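PDB 3G5R: methylenetetrahydrofolate--tRNA-(uracil-5-)-methyltransferase trmFO from Thermus thermophilus, which probably catalyses the folate-dependent methylation of uridine 54 in tRNA to 5-methyluridine, with FAD as cofactor and methylenetetrahydrofolate as carbon donor. Local coordinates for residues D158-I163 with Y304-R309; N310-A315 with F390-A395. All coordinates share one frame; numbering follows the deposited sequence.

Contact 1 of 2, residues D158-I163 with Y304-R309. With THG ((6S)-5,6,7,8-tetrahydrofolate), chain C.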
loop_
_atom_site.group_PDB
_atom_site.type_symbol
_atom_site.label_atom_id
_atom_site.label_comp_id
_atom_site.label_asym_id
_atom_site.label_seq_id
_atom_site.Cartn_x
_atom_site.Cartn_y
_atom_site.Cartn_z
ATOM N N ASP A 158 -6.847 -5.519 7.980
ATOM C CA ASP A 158 -7.111 -5.577 6.556
ATOM C C ASP A 158 -7.605 -6.972 6.189
ATOM O O ASP A 158 -7.367 -7.944 6.909
ATOM C CB ASP A 158 -5.928 -5.092 5.694
ATOM C CG ASP A 158 -4.627 -5.820 5.981
ATOM O OD1 ASP A 158 -3.562 -5.262 5.641
ATOM O OD2 ASP A 158 -4.650 -6.945 6.512
ATOM N N ALA A 159 -8.346 -7.039 5.097
ATOM C CA ALA A 159 -8.875 -8.289 4.578
ATOM C C ALA A 159 -8.953 -8.070 3.087
ATOM O O ALA A 159 -10.002 -7.718 2.543
ATOM C CB ALA A 159 -10.243 -8.568 5.148
ATOM N N ALA A 160 -7.816 -8.242 2.437
ATOM C CA ALA A 160 -7.669 -7.848 1.050
ATOM C C ALA A 160 -7.782 -9.059 0.149
ATOM O O ALA A 160 -7.235 -10.125 0.441
ATOM C CB ALA A 160 -6.341 -7.161 0.844
ATOM N N SER A 161 -8.517 -8.889 -0.939
ATOM C CA SER A 161 -8.582 -9.905 -1.967
ATOM C C SER A 161 -7.500 -9.607 -2.996
ATOM O O SER A 161 -7.011 -8.476 -3.087
ATOM C CB SER A 161 -9.961 -9.906 -2.623
ATOM O OG SER A 161 -10.287 -8.620 -3.112
ATOM N N PRO A 162 -7.101 -10.625 -3.765
ATOM C CA PRO A 162 -6.066 -10.438 -4.782
ATOM C C PRO A 162 -6.512 -9.459 -5.860
ATOM O O PRO A 162 -7.683 -9.431 -6.240
ATOM C CB PRO A 162 -5.901 -11.836 -5.389
ATOM C CG PRO A 162 -6.462 -12.776 -4.366
ATOM C CD PRO A 162 -7.539 -12.027 -3.653
ATOM N N ILE A 163 -5.567 -8.659 -6.336
ATOM C CA ILE A 163 -5.825 -7.713 -7.407
ATOM C C ILE A 163 -4.993 -8.114 -8.618
ATOM O O ILE A 163 -3.799 -8.374 -8.495
ATOM C CB ILE A 163 -5.455 -6.282 -6.978
ATOM C CG1 ILE A 163 -6.407 -5.793 -5.888
ATOM C CG2 ILE A 163 -5.475 -5.340 -8.187
ATOM C CD1 ILE A 163 -6.062 -4.419 -5.351
ATOM N N TYR A 304 -1.226 -9.288 -3.797
ATOM C CA TYR A 304 -1.749 -10.536 -3.253
ATOM C C TYR A 304 -2.665 -10.292 -2.066
ATOM O O TYR A 304 -2.545 -9.287 -1.371
ATOM C CB TYR A 304 -0.605 -11.482 -2.875
ATOM C CG TYR A 304 -0.034 -12.215 -4.067
ATOM C CD1 TYR A 304 -0.585 -13.418 -4.488
ATOM C CD2 TYR A 304 1.032 -11.692 -4.792
ATOM C CE1 TYR A 304 -0.084 -14.093 -5.584
ATOM C CE2 TYR A 304 1.542 -12.363 -5.896
ATOM C CZ TYR A 304 0.976 -13.563 -6.284
ATOM O OH TYR A 304 1.466 -14.246 -7.375
ATOM N N GLY A 305 -3.596 -11.213 -1.849
ATOM C CA GLY A 305 -4.499 -11.105 -0.719
ATOM C C GLY A 305 -3.785 -11.305 0.604
ATOM O O GLY A 305 -2.814 -12.064 0.699
ATOM N N VAL A 306 -4.268 -10.619 1.632
ATOM C CA VAL A 306 -3.730 -10.770 2.979
ATOM C C VAL A 306 -4.809 -10.501 4.012
ATOM O O VAL A 306 -5.815 -9.849 3.729
ATOM C CB VAL A 306 -2.561 -9.799 3.259
ATOM C CG1 VAL A 306 -1.377 -10.097 2.344
ATOM C CG2 VAL A 306 -3.019 -8.359 3.099
ATOM N N MET A 307 -4.586 -11.003 5.218
ATOM C CA MET A 307 -5.468 -10.721 6.335
ATOM C C MET A 307 -4.622 -10.556 7.587
ATOM O O MET A 307 -4.116 -11.531 8.137
ATOM C CB MET A 307 -6.498 -11.837 6.490
ATOM C CG MET A 307 -7.427 -11.924 5.292
ATOM S SD MET A 307 -8.669 -13.210 5.442
ATOM C CE MET A 307 -9.478 -12.706 6.954
ATOM N N HIS A 308 -4.449 -9.306 8.012
ATOM C CA HIS A 308 -3.556 -8.970 9.116
ATOM C C HIS A 308 -4.193 -8.005 10.093
ATOM O O HIS A 308 -5.030 -7.183 9.718
ATOM C CB HIS A 308 -2.294 -8.270 8.598
ATOM C CG HIS A 308 -1.402 -9.140 7.777
ATOM N ND1 HIS A 308 -0.788 -8.696 6.626
ATOM C CD2 HIS A 308 -1.013 -10.427 7.941
ATOM C CE1 HIS A 308 -0.061 -9.673 6.115
ATOM N NE2 HIS A 308 -0.180 -10.732 6.894
ATOM N N ARG A 309 -3.763 -8.084 11.347
ATOM C CA ARG A 309 -3.952 -6.983 12.273
ATOM C C ARG A 309 -3.160 -5.799 11.704
ATOM O O ARG A 309 -1.945 -5.882 11.529
ATOM C CB ARG A 309 -3.431 -7.379 13.654
ATOM C CG ARG A 309 -3.254 -6.231 14.622
ATOM C CD ARG A 309 -4.562 -5.803 15.257
ATOM N NE ARG A 309 -4.302 -4.748 16.228
ATOM C CZ ARG A 309 -4.331 -3.452 15.942
ATOM N NH1 ARG A 309 -4.645 -3.051 14.715
ATOM N NH2 ARG A 309 -4.061 -2.560 16.886
HETATM N N3 THG C . 1.442 -6.141 7.714
HETATM C C2 THG C . 0.841 -6.363 8.912
HETATM N N1 THG C . 1.076 -7.539 9.601
HETATM C C8A THG C . 1.914 -8.477 9.079
HETATM C C4A THG C . 2.545 -8.253 7.830
HETATM C C4 THG C . 2.312 -7.121 7.170
HETATM N N8 THG C . 2.176 -9.757 9.816
HETATM C C7 THG C . 3.312 -10.580 9.371
HETATM C C6 THG C . 3.440 -10.547 7.844
HETATM N N5 THG C . 3.444 -9.236 7.310
HETATM O O4 THG C . 2.926 -6.885 5.936
HETATM N N2 THG C . -0.035 -5.362 9.480
HETATM O O HOH W 1 -1.123 -5.866 5.299
#
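Asp158 meets His308 through both its backbone and its carboxylate. Asp158 N donates to His308 O at 3.0 Å. CG stands between the backbone N and the carbonyl carbon (chi1 55°), which brings the carboxylate back to the neighbouring strand, where Asp158 OD2 accepts from His308 N at 2.8 Å. A water in the plane of the His308 ring bonds ND1; it also lies close to Asp158 OD1, though that distance is doubtfully short. The ring edge meets this water at ND1, while one face lies over the pterin of tetrahydrofolate, with His308 CE1 3.4 Å from C4A of the ligand. An alanine in place of His308 would probably leave that side of the pterin without the ring that covers it, and the water without its ND1 partner. Ala159 packs its CA against Met307 CG at 4.0 Å. The two segments run antiparallel in a six-stranded antiparallel sheet, in which 301-313 is the outermost strand and 154-165 its neighbour. Ala160 N donates to Val306 O at 2.9 Å, and the Ala160 methyl group touches Val306 CG2. The return bond, Val306 N to Ala160 O, is weak. Further on, Pro162 CA lies 3.9 Å from Gly305 N.

Contact 2 of 2, residues N310-A315 with F390-A395. With THG ((6S)-5,6,7,8-tetrahydrofolate), chain C; EDO (1,2-ethanediol), chain E; EDO (1,2-ethanediol), chain F.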
loop_
_atom_site.group_PDB
_atom_site.type_symbol
_atom_site.label_atom_id
_atom_site.label_comp_id
_atom_site.label_asym_id
_atom_site.label_seq_id
_atom_site.Cartn_x
_atom_site.Cartn_y
_atom_site.Cartn_z
ATOM N N ASN A 310 -3.859 -4.712 11.396
ATOM C CA ASN A 310 -3.278 -3.614 10.634
ATOM C C ASN A 310 -4.172 -2.379 10.722
ATOM O O ASN A 310 -5.189 -2.299 10.046
ATOM C CB ASN A 310 -3.149 -4.049 9.170
ATOM C CG ASN A 310 -2.339 -3.079 8.324
ATOM O OD1 ASN A 310 -1.111 -3.123 8.318
ATOM N ND2 ASN A 310 -3.031 -2.222 7.575
ATOM N N THR A 311 -3.802 -1.427 11.572
ATOM C CA THR A 311 -4.555 -0.185 11.689
ATOM C C THR A 311 -4.235 0.740 10.517
ATOM O O THR A 311 -3.072 1.040 10.263
ATOM C CB THR A 311 -4.238 0.523 13.017
ATOM O OG1 THR A 311 -4.720 -0.282 14.105
ATOM C CG2 THR A 311 -4.897 1.891 13.079
ATOM N N TYR A 312 -5.266 1.172 9.793
ATOM C CA TYR A 312 -5.051 2.087 8.672
ATOM C C TYR A 312 -6.279 2.933 8.369
ATOM O O TYR A 312 -7.396 2.582 8.746
ATOM C CB TYR A 312 -4.594 1.331 7.415
ATOM C CG TYR A 312 -5.665 0.490 6.749
ATOM C CD1 TYR A 312 -6.069 -0.720 7.298
ATOM C CD2 TYR A 312 -6.254 0.896 5.563
ATOM C CE1 TYR A 312 -7.039 -1.496 6.686
ATOM C CE2 TYR A 312 -7.227 0.131 4.944
ATOM C CZ TYR A 312 -7.617 -1.066 5.512
ATOM O OH TYR A 312 -8.585 -1.828 4.900
ATOM N N LEU A 313 -6.054 4.048 7.684
ATOM C CA LEU A 313 -7.114 4.983 7.340
ATOM C C LEU A 313 -7.679 4.726 5.951
ATOM O O LEU A 313 -7.009 4.154 5.089
ATOM C CB LEU A 313 -6.569 6.411 7.379
ATOM C CG LEU A 313 -6.078 6.900 8.736
ATOM C CD1 LEU A 313 -5.315 8.210 8.570
ATOM C CD2 LEU A 313 -7.255 7.071 9.687
ATOM N N ASN A 314 -8.919 5.160 5.737
ATOM C CA ASN A 314 -9.493 5.143 4.402
ATOM C C ASN A 314 -8.915 6.302 3.604
ATOM O O ASN A 314 -9.475 7.402 3.590
ATOM C CB ASN A 314 -11.019 5.242 4.450
ATOM C CG ASN A 314 -11.664 4.894 3.120
ATOM O OD1 ASN A 314 -11.318 5.455 2.080
ATOM N ND2 ASN A 314 -12.600 3.958 3.147
ATOM N N ALA A 315 -7.784 6.055 2.954
ATOM C CA ALA A 315 -7.070 7.111 2.254
ATOM C C ALA A 315 -7.911 7.813 1.185
ATOM O O ALA A 315 -7.889 9.040 1.097
ATOM C CB ALA A 315 -5.762 6.576 1.657
ATOM N N PHE A 390 -11.895 -0.051 1.068
ATOM C CA PHE A 390 -10.517 0.224 0.674
ATOM C C PHE A 390 -9.537 -0.592 1.510
ATOM O O PHE A 390 -9.654 -0.649 2.737
ATOM C CB PHE A 390 -10.210 1.723 0.800
ATOM C CG PHE A 390 -8.745 2.056 0.705
ATOM C CD1 PHE A 390 -8.123 2.160 -0.531
ATOM C CD2 PHE A 390 -7.996 2.255 1.852
ATOM C CE1 PHE A 390 -6.771 2.462 -0.624
ATOM C CE2 PHE A 390 -6.646 2.560 1.772
ATOM C CZ PHE A 390 -6.035 2.662 0.528
ATOM N N GLN A 391 -8.573 -1.205 0.823
ATOM C CA GLN A 391 -7.542 -2.045 1.431
ATOM C C GLN A 391 -6.169 -1.456 1.139
ATOM O O GLN A 391 -6.007 -0.725 0.166
ATOM C CB GLN A 391 -7.605 -3.457 0.844
ATOM C CG GLN A 391 -8.924 -4.168 1.130
ATOM C CD GLN A 391 -9.112 -4.433 2.606
ATOM O OE1 GLN A 391 -8.191 -4.879 3.284
ATOM N NE2 GLN A 391 -10.306 -4.158 3.114
ATOM N N PRO A 392 -5.166 -1.783 1.971
ATOM C CA PRO A 392 -3.831 -1.204 1.767
ATOM C C PRO A 392 -3.159 -1.639 0.468
ATOM O O PRO A 392 -3.509 -2.660 -0.116
ATOM C CB PRO A 392 -3.031 -1.718 2.970
ATOM C CG PRO A 392 -4.074 -2.085 3.996
ATOM C CD PRO A 392 -5.220 -2.622 3.177
ATOM N N MET A 393 -2.184 -0.851 0.029
ATOM C CA MET A 393 -1.539 -1.078 -1.255
ATOM C C MET A 393 -0.022 -1.059 -1.112
ATOM O O MET A 393 0.522 -0.287 -0.322
ATOM C CB MET A 393 -1.979 0.002 -2.250
ATOM C CG MET A 393 -1.379 -0.128 -3.646
ATOM S SD MET A 393 -1.631 -1.743 -4.408
ATOM C CE MET A 393 -3.414 -1.929 -4.302
ATOM N N TYR A 394 0.652 -1.925 -1.865
ATOM C CA TYR A 394 2.110 -1.881 -1.971
ATOM C C TYR A 394 2.551 -1.609 -3.407
ATOM O O TYR A 394 1.732 -1.610 -4.318
ATOM C CB TYR A 394 2.772 -3.139 -1.377
ATOM C CG TYR A 394 2.412 -4.484 -1.981
ATOM C CD1 TYR A 394 1.656 -5.408 -1.264
ATOM C CD2 TYR A 394 2.865 -4.855 -3.242
ATOM C CE1 TYR A 394 1.351 -6.648 -1.799
ATOM C CE2 TYR A 394 2.559 -6.090 -3.784
ATOM C CZ TYR A 394 1.802 -6.983 -3.057
ATOM O OH TYR A 394 1.506 -8.222 -3.595
ATOM N N ALA A 395 3.839 -1.335 -3.601
ATOM C CA ALA A 395 4.337 -0.941 -4.913
ATOM C C ALA A 395 4.150 -2.065 -5.933
ATOM O O ALA A 395 4.485 -3.218 -5.664
ATOM C CB ALA A 395 5.806 -0.550 -4.818
HETATM N N3 THG C . 1.442 -6.141 7.714
HETATM C C2 THG C . 0.841 -6.363 8.912
HETATM N N1 THG C . 1.076 -7.539 9.601
HETATM C C8A THG C . 1.914 -8.477 9.079
HETATM C C4A THG C . 2.545 -8.253 7.830
HETATM C C4 THG C . 2.312 -7.121 7.170
HETATM N N8 THG C . 2.176 -9.757 9.816
HETATM C C7 THG C . 3.312 -10.580 9.371
HETATM C C6 THG C . 3.440 -10.547 7.844
HETATM N N5 THG C . 3.444 -9.236 7.310
HETATM O O4 THG C . 2.926 -6.885 5.936
HETATM N N2 THG C . -0.035 -5.362 9.480
HETATM C C1 EDO E . -10.725 1.394 5.355
HETATM O O1 EDO E . -11.491 0.532 4.503
HETATM C C2 EDO E . -11.625 1.930 6.468
HETATM O O2 EDO E . -12.669 2.720 5.891
HETATM C C1 EDO F . 3.430 -8.374 -7.634
HETATM O O1 EDO F . 3.413 -6.938 -7.613
HETATM C C2 EDO F . 2.607 -8.931 -6.477
HETATM O O2 EDO F . 3.411 -9.065 -5.293
HETATM O O HOH W 2 -10.337 -3.891 6.282
#
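The Tyr312 ring carries the Pro392 ring on one face, with Phe390 O near the plane of the tyrosine at its edge. Pro392 CG sits 3.8 Å from the centroid of the Tyr312 ring and only 3° off the normal, a CH-pi contact centred on the face. Tyr312 OH donates to Phe390 O at 2.7 Å, in the carbonyl plane and on a lone pair. A chi1 of 72° sets the tyrosine ring between Pro392 and Phe390. A water joins OH to Gln391 NE2, while Gln391 OE1 is taken by Ala159 N of the adjacent strand. The Phe390 ring comes in obliquely, and Phe390 CD2 lies 3.8 Å from Tyr312 CE2. At its far end, Phe390 CZ rests on Ala315 CB at 4.1 Å. The contact joins the end of edge strand 301-313 to the loop between helices 374-384 and 409-430. Asn314 is the N-cap of helix 315-318: its OD1 accepts from Arg317 N, and its ND2 donates to Pro387 O and to an ethanediol. That ethanediol, probably from the crystallisation liquor, also donates from O1 to Phe390 O, which therefore accepts two hydroxyls. Two residues before Tyr312, Asn310 OD1 accepts from N2 of tetrahydrofolate at 2.7 Å. The amide ND2 of Asn310 lies 3.7 Å from Pro392 CG.

Overall arrangement
The centres of the two contacts lie about 10 Å apart, and strand 301-313 runs through both. Contact 1 pairs it with strand 154-165, its neighbour in the six-stranded antiparallel sheet. Contact 2 sets its continuation against the loop after helix 374-384. In the chain they come in series, contact 1 closing before contact 2 opens. They also touch directly, for loop 390-395 meets both segments of contact 1: Gln391 reaches 158-163, and Tyr394 OH probably bonds Tyr304 N. At the junction Arg309 O adds a second acceptor for N2 of the folate, so this part of the strand probably helps to line the folate site, close to the bound FAD.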